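Local atomic coordinates of 6-O-methylguanine DNA methyltransferase (Enterococcus faecalis, PDB entry 2B6C), a protein that is of unknown function but probably acts in the repair of alkylated DNA, with an all-helical fold like that of AlkD. Residues T67-E70 / Y71-V74; L45-S48 / H49-K53; T127-A130 / L131-A135. All coordinates share one frame; numbering follows the deposited sequence. Where two conformers were deposited one is given.

Interaction 1. Residues T67-E70 / Y71-V74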
ATOM      1  N   THR B  67       8.357 -16.400 -22.619  1.00 14.96           N
ATOM      2  CA  THR B  67       9.670 -16.976 -22.793  1.00 14.74           C
ATOM      3  C   THR B  67      10.766 -16.295 -22.020  1.00 15.05           C
ATOM      4  O   THR B  67      11.539 -16.949 -21.322  1.00 15.53           O
ATOM      5  CB  THR B  67      10.042 -17.001 -24.298  1.00 14.63           C
ATOM      6  OG1 THR B  67       9.188 -17.942 -24.935  1.00 14.46           O
ATOM      7  CG2 THR B  67      11.515 -17.442 -24.501  1.00 14.07           C
ATOM      8  N   GLU B  68      10.849 -14.980 -22.180  1.00 15.27           N
ATOM      9  CA  GLU B  68      11.939 -14.228 -21.609  0.60 15.12           C
ATOM     10  C   GLU B  68      11.795 -14.108 -20.102  1.00 15.03           C
ATOM     11  O   GLU B  68      10.675 -13.932 -19.570  1.00 15.48           O
ATOM     12  CB  GLU B  68      12.024 -12.868 -22.285  0.60 14.41           C
ATOM     13  CG  GLU B  68      12.190 -12.980 -23.772  0.60 14.64           C
ATOM     14  CD  GLU B  68      10.878 -13.194 -24.604  0.60 15.40           C
ATOM     15  OE1 GLU B  68       9.744 -13.469 -24.116  0.60 11.97           O
ATOM     16  OE2 GLU B  68      11.032 -13.121 -25.821  0.60 19.28           O
ATOM     17  N   ARG B  69      12.935 -14.195 -19.437  1.00 14.88           N
ATOM     18  CA  ARG B  69      13.031 -14.214 -17.979  1.00 14.47           C
ATOM     19  C   ARG B  69      12.390 -12.958 -17.330  1.00 14.08           C
ATOM     20  O   ARG B  69      11.755 -13.050 -16.312  1.00 14.50           O
ATOM     21  CB  ARG B  69      14.513 -14.335 -17.609  1.00 13.84           C
ATOM     22  CG  ARG B  69      14.808 -14.665 -16.156  1.00 14.14           C
ATOM     23  CD  ARG B  69      13.850 -15.695 -15.593  1.00 14.40           C
ATOM     24  NE  ARG B  69      14.340 -16.288 -14.339  1.00 12.82           N
ATOM     25  CZ  ARG B  69      13.725 -17.268 -13.681  1.00 11.61           C
ATOM     26  NH1 ARG B  69      12.586 -17.760 -14.156  1.00 11.18           N
ATOM     27  NH2 ARG B  69      14.255 -17.754 -12.548  1.00 11.33           N
ATOM     28  N   GLU B  70      12.556 -11.794 -17.945  1.00 14.31           N
ATOM     29  CA  GLU B  70      12.009 -10.547 -17.360  1.00 14.67           C
ATOM     30  C   GLU B  70      10.461 -10.585 -17.186  1.00 13.97           C
ATOM     31  O   GLU B  70       9.914  -9.909 -16.325  1.00 14.43           O
ATOM     32  CB  GLU B  70      12.475  -9.339 -18.171  1.00 14.04           C
ATOM     33  CG  GLU B  70      14.001  -9.182 -18.209  1.00 13.97           C
ATOM     34  CD  GLU B  70      14.625  -9.745 -19.474  1.00 12.12           C
ATOM     35  OE1 GLU B  70      14.144 -10.762 -20.018  1.00 13.18           O
ATOM     36  OE2 GLU B  70      15.619  -9.166 -19.943  1.00 14.30           O
ATOM     37  N   TYR B  71       9.777 -11.398 -17.985  1.00 13.85           N
ATOM     38  CA  TYR B  71       8.343 -11.608 -17.816  1.00 14.61           C
ATOM     39  C   TYR B  71       7.984 -12.381 -16.560  1.00 14.83           C
ATOM     40  O   TYR B  71       6.904 -12.157 -16.005  1.00 13.76           O
ATOM     41  CB  TYR B  71       7.750 -12.276 -19.039  1.00 14.67           C
ATOM     42  CG  TYR B  71       7.823 -11.371 -20.263  1.00 17.35           C
ATOM     43  CD1 TYR B  71       7.109 -10.147 -20.311  1.00 16.80           C
ATOM     44  CD2 TYR B  71       8.591 -11.729 -21.364  1.00 16.27           C
ATOM     45  CE1 TYR B  71       7.160  -9.329 -21.435  1.00 13.67           C
ATOM     46  CE2 TYR B  71       8.672 -10.900 -22.483  1.00 14.16           C
ATOM     47  CZ  TYR B  71       7.953  -9.708 -22.512  1.00 16.87           C
ATOM     48  OH  TYR B  71       8.048  -8.915 -23.637  1.00 18.02           O
ATOM     49  N   GLN B  72       8.874 -13.270 -16.095  1.00 14.38           N
ATOM     50  CA  GLN B  72       8.650 -13.911 -14.765  1.00 14.71           C
ATOM     51  C   GLN B  72       8.806 -12.869 -13.678  1.00 14.59           C
ATOM     52  O   GLN B  72       8.066 -12.896 -12.687  1.00 14.77           O
ATOM     53  CB  GLN B  72       9.575 -15.105 -14.474  1.00 14.64           C
ATOM     54  CG  GLN B  72       9.247 -16.377 -15.214  1.00 13.01           C
ATOM     55  CD  GLN B  72       9.849 -16.426 -16.590  1.00 11.64           C
ATOM     56  OE1 GLN B  72       9.160 -16.177 -17.591  1.00 14.23           O
ATOM     57  NE2 GLN B  72      11.122 -16.774 -16.667  1.00  8.99           N
ATOM     58  N   TYR B  73       9.730 -11.922 -13.883  1.00 14.35           N
ATOM     59  CA  TYR B  73       9.953 -10.852 -12.902  1.00 14.31           C
ATOM     60  C   TYR B  73       8.744  -9.936 -12.866  1.00 14.76           C
ATOM     61  O   TYR B  73       8.356  -9.478 -11.787  1.00 15.40           O
ATOM     62  CB  TYR B  73      11.189 -10.001 -13.217  1.00 13.90           C
ATOM     63  CG  TYR B  73      12.519 -10.734 -13.300  1.00 13.66           C
ATOM     64  CD1 TYR B  73      12.735 -11.943 -12.616  1.00 10.25           C
ATOM     65  CD2 TYR B  73      13.601 -10.169 -14.029  1.00 14.32           C
ATOM     66  CE1 TYR B  73      13.950 -12.594 -12.687  1.00 10.52           C
ATOM     67  CE2 TYR B  73      14.830 -10.816 -14.115  1.00 13.30           C
ATOM     68  CZ  TYR B  73      15.009 -12.024 -13.424  1.00 12.69           C
ATOM     69  OH  TYR B  73      16.232 -12.653 -13.474  1.00 12.44           O
ATOM     70  N   VAL B  74       8.170  -9.663 -14.056  1.00 14.06           N
ATOM     71  CA  VAL B  74       6.904  -8.960 -14.179  1.00 13.25           C
ATOM     72  C   VAL B  74       5.775  -9.685 -13.460  1.00 12.93           C
ATOM     73  O   VAL B  74       5.076  -9.072 -12.653  1.00 13.58           O
ATOM     74  CB  VAL B  74       6.503  -8.618 -15.655  1.00 12.58           C
ATOM     75  CG1 VAL B  74       5.064  -8.042 -15.698  1.00 11.85           C
ATOM     76  CG2 VAL B  74       7.502  -7.654 -16.248  1.00 12.51           C
TER

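Interaction 2. Residues L45-S48 / H49-K53. With SO4 (sulfate ion), chain D.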
ATOM      1  N   LEU B  45       1.664  -2.211 -13.582  1.00 16.10           N
ATOM      2  CA  LEU B  45       1.533  -2.556 -12.176  1.00 16.24           C
ATOM      3  C   LEU B  45       0.433  -1.698 -11.532  1.00 17.29           C
ATOM      4  O   LEU B  45      -0.329  -2.190 -10.710  1.00 16.75           O
ATOM      5  CB  LEU B  45       2.877  -2.443 -11.432  1.00 15.72           C
ATOM      6  CG  LEU B  45       3.944  -3.449 -11.923  1.00 17.58           C
ATOM      7  CD1 LEU B  45       5.276  -3.210 -11.210  1.00 19.28           C
ATOM      8  CD2 LEU B  45       3.529  -4.896 -11.733  1.00 19.57           C
ATOM      9  N   LYS B  46       0.371  -0.424 -11.911  1.00 17.17           N
ATOM     10  CA  LYS B  46      -0.653   0.482 -11.401  0.50 18.45           C
ATOM     11  C   LYS B  46      -2.067   0.001 -11.753  1.00 18.43           C
ATOM     12  O   LYS B  46      -2.940  -0.031 -10.901  1.00 19.05           O
ATOM     13  CB  LYS B  46      -0.410   1.907 -11.916  0.50 17.86           C
ATOM     14  CG  LYS B  46      -1.569   2.889 -11.709  0.50 19.32           C
ATOM     15  CD  LYS B  46      -1.303   4.249 -12.383  0.50 19.17           C
ATOM     16  CE  LYS B  46      -0.173   5.013 -11.725  0.50 20.01           C
ATOM     17  NZ  LYS B  46      -0.180   6.468 -12.083  0.50 21.06           N
ATOM     18  N   GLU B  47      -2.305  -0.368 -13.011  1.00 18.70           N
ATOM     19  CA  GLU B  47      -3.661  -0.757 -13.404  0.50 18.81           C
ATOM     20  C   GLU B  47      -4.050  -2.142 -12.879  1.00 18.53           C
ATOM     21  O   GLU B  47      -5.225  -2.437 -12.760  1.00 18.96           O
ATOM     22  CB  GLU B  47      -3.904  -0.595 -14.925  0.50 19.49           C
ATOM     23  CG  GLU B  47      -3.907  -1.871 -15.767  0.50 18.69           C
ATOM     24  CD  GLU B  47      -4.656  -1.719 -17.091  0.50 19.30           C
ATOM     25  OE1 GLU B  47      -4.901  -0.563 -17.507  0.50 21.24           O
ATOM     26  OE2 GLU B  47      -5.000  -2.754 -17.718  0.50 17.57           O
ATOM     27  N   SER B  48      -3.052  -2.961 -12.541  1.00 17.29           N
ATOM     28  CA  SER B  48      -3.292  -4.315 -12.056  1.00 16.13           C
ATOM     29  C   SER B  48      -4.132  -4.339 -10.766  1.00 15.34           C
ATOM     30  O   SER B  48      -4.908  -5.254 -10.564  1.00 14.89           O
ATOM     31  CB  SER B  48      -1.980  -5.054 -11.847  1.00 15.40           C
ATOM     32  OG  SER B  48      -1.347  -4.606 -10.648  1.00 13.38           O
ATOM     33  N   HIS B  49      -3.968  -3.335  -9.903  1.00 15.88           N
ATOM     34  CA  HIS B  49      -4.814  -3.178  -8.682  1.00 15.55           C
ATOM     35  C   HIS B  49      -6.301  -3.092  -8.970  1.00 15.75           C
ATOM     36  O   HIS B  49      -7.128  -3.406  -8.093  1.00 15.14           O
ATOM     37  CB  HIS B  49      -4.415  -1.927  -7.905  1.00 15.32           C
ATOM     38  CG  HIS B  49      -2.973  -1.907  -7.515  1.00 19.20           C
ATOM     39  ND1 HIS B  49      -2.053  -1.069  -8.107  1.00 21.00           N
ATOM     40  CD2 HIS B  49      -2.289  -2.629  -6.602  1.00 20.55           C
ATOM     41  CE1 HIS B  49      -0.863  -1.281  -7.586  1.00 17.73           C
ATOM     42  NE2 HIS B  49      -0.976  -2.228  -6.674  1.00 21.73           N
ATOM     43  N   THR B  50      -6.638  -2.676 -10.195  1.00 15.16           N
ATOM     44  CA  THR B  50      -8.040  -2.462 -10.575  1.00 15.11           C
ATOM     45  C   THR B  50      -8.682  -3.712 -11.212  1.00 15.90           C
ATOM     46  O   THR B  50      -9.897  -3.770 -11.400  1.00 16.02           O
ATOM     47  CB  THR B  50      -8.223  -1.199 -11.529  1.00 15.01           C
ATOM     48  OG1 THR B  50      -7.848  -1.526 -12.868  1.00 13.47           O
ATOM     49  CG2 THR B  50      -7.407   0.010 -11.057  1.00 12.88           C
ATOM     50  N   TRP B  51      -7.863  -4.693 -11.572  1.00 16.17           N
ATOM     51  CA  TRP B  51      -8.354  -5.887 -12.248  1.00 16.24           C
ATOM     52  C   TRP B  51      -9.160  -6.761 -11.304  1.00 15.98           C
ATOM     53  O   TRP B  51      -8.802  -6.892 -10.130  1.00 15.31           O
ATOM     54  CB  TRP B  51      -7.227  -6.741 -12.860  1.00 15.75           C
ATOM     55  CG  TRP B  51      -6.365  -6.047 -13.886  1.00 16.34           C
ATOM     56  CD1 TRP B  51      -6.687  -4.940 -14.667  1.00 16.24           C
ATOM     57  CD2 TRP B  51      -5.052  -6.442 -14.284  1.00 15.82           C
ATOM     58  NE1 TRP B  51      -5.614  -4.611 -15.483  1.00 17.23           N
ATOM     59  CE2 TRP B  51      -4.611  -5.520 -15.278  1.00 16.76           C
ATOM     60  CE3 TRP B  51      -4.183  -7.457 -13.867  1.00 14.65           C
ATOM     61  CZ2 TRP B  51      -3.341  -5.599 -15.855  1.00 16.47           C
ATOM     62  CZ3 TRP B  51      -2.941  -7.537 -14.446  1.00 16.37           C
ATOM     63  CH2 TRP B  51      -2.521  -6.605 -15.417  1.00 15.03           C
ATOM     64  N   PRO B  52     -10.242  -7.382 -11.830  1.00 16.76           N
ATOM     65  CA  PRO B  52     -10.923  -8.430 -11.077  1.00 16.79           C
ATOM     66  C   PRO B  52      -9.892  -9.486 -10.702  1.00 17.11           C
ATOM     67  O   PRO B  52      -8.877  -9.662 -11.413  1.00 17.08           O
ATOM     68  CB  PRO B  52     -11.957  -8.965 -12.062  1.00 17.02           C
ATOM     69  CG  PRO B  52     -12.202  -7.754 -13.033  1.00 18.73           C
ATOM     70  CD  PRO B  52     -10.849  -7.141 -13.161  1.00 16.51           C
ATOM     71  N   LYS B  53     -10.104 -10.128  -9.560  1.00 17.27           N
ATOM     72  CA  LYS B  53      -9.189 -11.151  -9.068  1.00 17.06           C
ATOM     73  C   LYS B  53      -8.856 -12.191 -10.145  1.00 18.01           C
ATOM     74  O   LYS B  53      -7.696 -12.575 -10.306  1.00 16.61           O
ATOM     75  CB  LYS B  53      -9.771 -11.839  -7.821  1.00 16.93           C
ATOM     76  CG  LYS B  53      -8.828 -12.889  -7.147  1.00 16.51           C
ATOM     77  CD  LYS B  53      -7.432 -12.317  -6.757  1.00 15.20           C
ATOM     78  CE  LYS B  53      -7.487 -11.196  -5.707  1.00 14.08           C
ATOM     79  NZ  LYS B  53      -8.072 -11.682  -4.409  1.00 14.76           N
TER
HETATM   80  S   SO4 D 404     -13.823  -8.711  -8.571  1.00 50.98           S
HETATM   81  O1  SO4 D 404     -14.128  -8.176  -9.905  1.00 52.89           O
HETATM   82  O2  SO4 D 404     -15.082  -9.141  -7.977  1.00 52.06           O
HETATM   83  O3  SO4 D 404     -13.208  -7.607  -7.835  1.00 52.55           O
HETATM   84  O4  SO4 D 404     -12.959  -9.892  -8.546  1.00 48.67           O

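Interaction 3. Residues T127-A130 / L131-A135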
ATOM      1  N   THR B 127       1.509 -21.241   9.224  1.00 16.46           N
ATOM      2  CA  THR B 127       0.820 -21.872   8.108  1.00 17.09           C
ATOM      3  C   THR B 127       1.618 -21.772   6.798  1.00 16.88           C
ATOM      4  O   THR B 127       1.776 -22.763   6.087  1.00 16.80           O
ATOM      5  CB  THR B 127      -0.577 -21.241   7.923  1.00 17.69           C
ATOM      6  OG1 THR B 127      -1.292 -21.310   9.173  1.00 21.84           O
ATOM      7  CG2 THR B 127      -1.374 -21.979   6.874  1.00 17.30           C
ATOM      8  N   ILE B 128       2.124 -20.579   6.487  1.00 16.44           N
ATOM      9  CA  ILE B 128       2.936 -20.383   5.297  1.00 15.99           C
ATOM     10  C   ILE B 128       4.287 -21.098   5.416  1.00 16.14           C
ATOM     11  O   ILE B 128       4.711 -21.791   4.504  1.00 15.63           O
ATOM     12  CB  ILE B 128       3.134 -18.900   4.954  1.00 16.00           C
ATOM     13  CG1 ILE B 128       1.765 -18.201   4.759  1.00 16.12           C
ATOM     14  CG2 ILE B 128       4.049 -18.764   3.700  1.00 14.40           C
ATOM     15  CD1 ILE B 128       0.734 -18.950   3.835  1.00 12.15           C
ATOM     16  N   PHE B 129       4.952 -20.940   6.550  1.00 16.06           N
ATOM     17  CA  PHE B 129       6.136 -21.733   6.819  1.00 15.96           C
ATOM     18  C   PHE B 129       5.935 -23.249   6.561  1.00 16.15           C
ATOM     19  O   PHE B 129       6.765 -23.856   5.915  1.00 16.92           O
ATOM     20  CB  PHE B 129       6.688 -21.445   8.214  1.00 15.82           C
ATOM     21  CG  PHE B 129       7.945 -22.240   8.548  1.00 16.16           C
ATOM     22  CD1 PHE B 129       7.845 -23.507   9.126  1.00 13.41           C
ATOM     23  CD2 PHE B 129       9.197 -21.720   8.265  1.00 12.47           C
ATOM     24  CE1 PHE B 129       8.996 -24.248   9.414  1.00 15.08           C
ATOM     25  CE2 PHE B 129      10.370 -22.438   8.565  1.00 14.67           C
ATOM     26  CZ  PHE B 129      10.263 -23.719   9.137  1.00 14.69           C
ATOM     27  N   ALA B 130       4.846 -23.842   7.054  1.00 16.93           N
ATOM     28  CA  ALA B 130       4.616 -25.281   6.896  1.00 17.05           C
ATOM     29  C   ALA B 130       4.391 -25.722   5.440  1.00 17.43           C
ATOM     30  O   ALA B 130       4.612 -26.901   5.127  1.00 17.10           O
ATOM     31  CB  ALA B 130       3.461 -25.773   7.807  1.00 16.75           C
ATOM     32  N   LEU B 131       3.956 -24.800   4.570  1.00 17.77           N
ATOM     33  CA  LEU B 131       3.833 -25.067   3.131  1.00 18.59           C
ATOM     34  C   LEU B 131       5.182 -25.484   2.548  1.00 18.23           C
ATOM     35  O   LEU B 131       5.273 -26.372   1.701  1.00 18.72           O
ATOM     36  CB  LEU B 131       3.397 -23.804   2.360  1.00 19.08           C
ATOM     37  CG  LEU B 131       1.971 -23.294   2.375  1.00 20.60           C
ATOM     38  CD1 LEU B 131       1.886 -22.025   1.486  1.00 21.58           C
ATOM     39  CD2 LEU B 131       0.995 -24.406   1.931  1.00 21.88           C
ATOM     40  N   PHE B 132       6.226 -24.808   2.992  1.00 17.99           N
ATOM     41  CA  PHE B 132       7.550 -24.945   2.402  1.00 17.07           C
ATOM     42  C   PHE B 132       8.478 -25.846   3.234  1.00 17.35           C
ATOM     43  O   PHE B 132       9.427 -26.409   2.700  1.00 16.20           O
ATOM     44  CB  PHE B 132       8.161 -23.537   2.220  1.00 16.06           C
ATOM     45  CG  PHE B 132       7.402 -22.677   1.249  1.00 16.30           C
ATOM     46  CD1 PHE B 132       7.572 -22.838  -0.134  1.00 15.82           C
ATOM     47  CD2 PHE B 132       6.499 -21.709   1.714  1.00 18.59           C
ATOM     48  CE1 PHE B 132       6.838 -22.038  -1.068  1.00 19.18           C
ATOM     49  CE2 PHE B 132       5.775 -20.898   0.809  1.00 18.70           C
ATOM     50  CZ  PHE B 132       5.943 -21.056  -0.581  1.00 17.41           C
ATOM     51  N   TYR B 133       8.235 -25.932   4.542  1.00 17.21           N
ATOM     52  CA  TYR B 133       9.096 -26.728   5.424  1.00 18.35           C
ATOM     53  C   TYR B 133       9.154 -28.214   4.991  1.00 18.74           C
ATOM     54  O   TYR B 133       8.110 -28.834   4.803  1.00 19.34           O
ATOM     55  CB  TYR B 133       8.615 -26.637   6.903  1.00 17.93           C
ATOM     56  CG  TYR B 133       9.319 -27.632   7.773  1.00 18.17           C
ATOM     57  CD1 TYR B 133      10.647 -27.420   8.152  1.00 15.76           C
ATOM     58  CD2 TYR B 133       8.690 -28.833   8.175  1.00 20.46           C
ATOM     59  CE1 TYR B 133      11.330 -28.340   8.911  1.00 17.54           C
ATOM     60  CE2 TYR B 133       9.380 -29.767   8.962  1.00 19.38           C
ATOM     61  CZ  TYR B 133      10.716 -29.511   9.306  1.00 18.63           C
ATOM     62  OH  TYR B 133      11.453 -30.402  10.075  1.00 19.98           O
ATOM     63  N   GLY B 134      10.359 -28.786   4.881  1.00 19.18           N
ATOM     64  CA  GLY B 134      10.528 -30.192   4.474  1.00 19.63           C
ATOM     65  C   GLY B 134      10.061 -30.569   3.058  1.00 19.91           C
ATOM     66  O   GLY B 134       9.882 -31.746   2.748  1.00 19.71           O
ATOM     67  N   ALA B 135       9.838 -29.583   2.198  1.00 19.58           N
ATOM     68  CA  ALA B 135       9.487 -29.861   0.791  1.00 19.14           C
ATOM     69  C   ALA B 135      10.571 -30.732   0.134  1.00 18.94           C
ATOM     70  O   ALA B 135      11.735 -30.663   0.530  1.00 18.16           O
ATOM     71  CB  ALA B 135       9.330 -28.563   0.052  1.00 18.89           C
TER
HETATM   72  O   HOH W   1       5.329 -28.825   6.722  1.00 27.24           O

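Interaction 1. Residues T67-E70 / Y71-V74
Glu68 and Tyr71 run side by side at the start of helix 69-81, with the carboxylate brought to the rim of the phenol ring. In the conformer described, OE1 of Glu68 lies 3.2 Å from CE2 of Tyr71, near the ring plane, and the carboxylate is turned 71° from that plane. A bend at chi2 (83°) folds the acid back against the ring edge, and OE2 bonds to a glycerol, probably from the crystallisation liquor; Tyr71 OH bonds to Phe9 N.

Arg69 passes across its neighbours, crossing both Gln72 and Tyr73 at about a right angle. Its chi1 of -168° sets CG anti to the backbone N, 3.6 Å from OH of Tyr73; the bend beyond it carries the guanidinium across Gln72. The Tyr73 ring has Arg69 O over the centre of one face, 3.8 Å above its plane. Asp105 forms a salt bridge with Arg69 NH2 and a hydrogen bond with Tyr73 OH, and Arg69 NH1 bonds to Lys101 O. Glu70 is gripped by the backbone N atoms of Ala30, Gly31 and Ile32.

Backbone bonding starts with Tyr71 N to Glu68 O at 3.1 Å, while Val74 N to Glu70 O, 2.9 Å, already has i to i+4 spacing. Such a sequence is characteristic of the first turn of an alpha helix, here one tying together the N-terminal segment, the loop before helix 34-48 and helix 104-120, consistent with the HEAT-like helical superhelix of AlkD relatives.

Interaction 2. Residues L45-S48 / H49-K53
The imidazole of His49 lies beside two carbonyl oxygens, those of Leu45 and Lys46, but bonds to one. Leu45 O only touches CE1 of His49, at 3.3 Å and obliquely to the ring, and it accepts the hydroxyl of Ser48. Lys46 O takes the hydrogen bond from His49 ND1, 3.1 Å long, approaching near the ring edge and tilted 20° from its plane. NE2 bonds to Gln81 O, so both ring nitrogens are engaged and the rotation of the ring is fixed. In the conformer described the amine of Lys46 bonds to Leu120 O of the second subunit.

Glu47 meets the later residues twice. Its carbonyl oxygen is gripped by two donors of Thr50, OG1 at 2.8 Å in the carbonyl plane and the backbone N above that plane. Its carboxylate crosses the Trp51 indole nearly perpendicularly, and in the conformer described OE2 accepts from NE1 at 3.0 Å; the bond lies in the indole plane but meets the anti side of the oxygen, 34° out of the carboxylate plane.

Ser48 CA, with Glu47 O nearer the rim, lies over one face of that indole. It sits 3.6 Å from the centroid of the six-membered ring, only 14° off the normal, a CH-pi contact, while Ser48 OG also reaches Asn82. Trp51 N closes a type I turn on Ser48 O.

Beyond the turn, Pro52 takes the N-cap position of helix 53-65, and Lys53 N holds a sulfate oxygen, O4, at 3.0 Å. Lys53 N of the second subunit binds the same ion, as is typical of anion binding at helix N-termini, here at the meeting of two subunits.

Interaction 3. Residues T127-A130 / L131-A135
Phe129 and Tyr133, rings near parallel but slid apart so that they barely overlap, mark the C-terminal end of helix 125-132, where the chain leaves the helix for a type II turn in an all-helical fold. Their planes differ by 20° and their centroids are 5.7 Å apart. The closest touch, Phe129 CE1 to Tyr133 CB at 3.5 Å, is oblique to the phenyl ring. Both side chains carry CG anti to the backbone N, which sends the two rings out along the same flank. Tyr166 packs edge-to-face with the Tyr133 ring, and Lys162 makes a cation-pi contact with it.

Phe132 belongs to the buried side. Near its ring plane, at the edge, lie Ile128 O, 3.3 Å from CD2, and Ile128 CG2 beside CE2; Phe114 adds an edge-to-face contact. Ile128 also runs alongside Leu131, their CD1 atoms 4.0 Å apart. Both side chains meet helix 88-94, and Ile128 also meets helix 104-120.

The backbone frays as the helix ends. Leu131 N has two weak bonds, to Thr127 O and Ile128 O, whereas Phe129 O accepts two sound ones: Phe132 N lies above its carbonyl plane, and Tyr133 N comes nearly along the C=O axis at 2.9 Å. Gly134, with positive phi (64°), fills the third position of the turn that Ala135 N closes on Phe132 O. A water at the edge of the Tyr133 ring donates to Ala130 O at 2.6 Å and only weakly to Tyr133 O.

Overall arrangement
The three contacts follow one another along a chain built of helices without strands, and each lies at a helix end: interaction 2 where helix 34-48 closes, interaction 1 where helix 69-81 opens, interaction 3 where helix 125-132 closes. Interactions 1 and 2 are nearest neighbours, with centres about 19 Å apart and closest atoms about 5 Å apart; Val74 touches Leu44 of the helix that carries 45-48, while Leu45 and Ser48 pack on helix 69-81. Interaction 3 stands about 26 Å from interaction 1 and 29 Å from interaction 2, centre to centre. Of the three, only interaction 2 meets the second subunit. Glycerol near Glu68 and His49, and the sulfate, probably come from the crystallisation liquor.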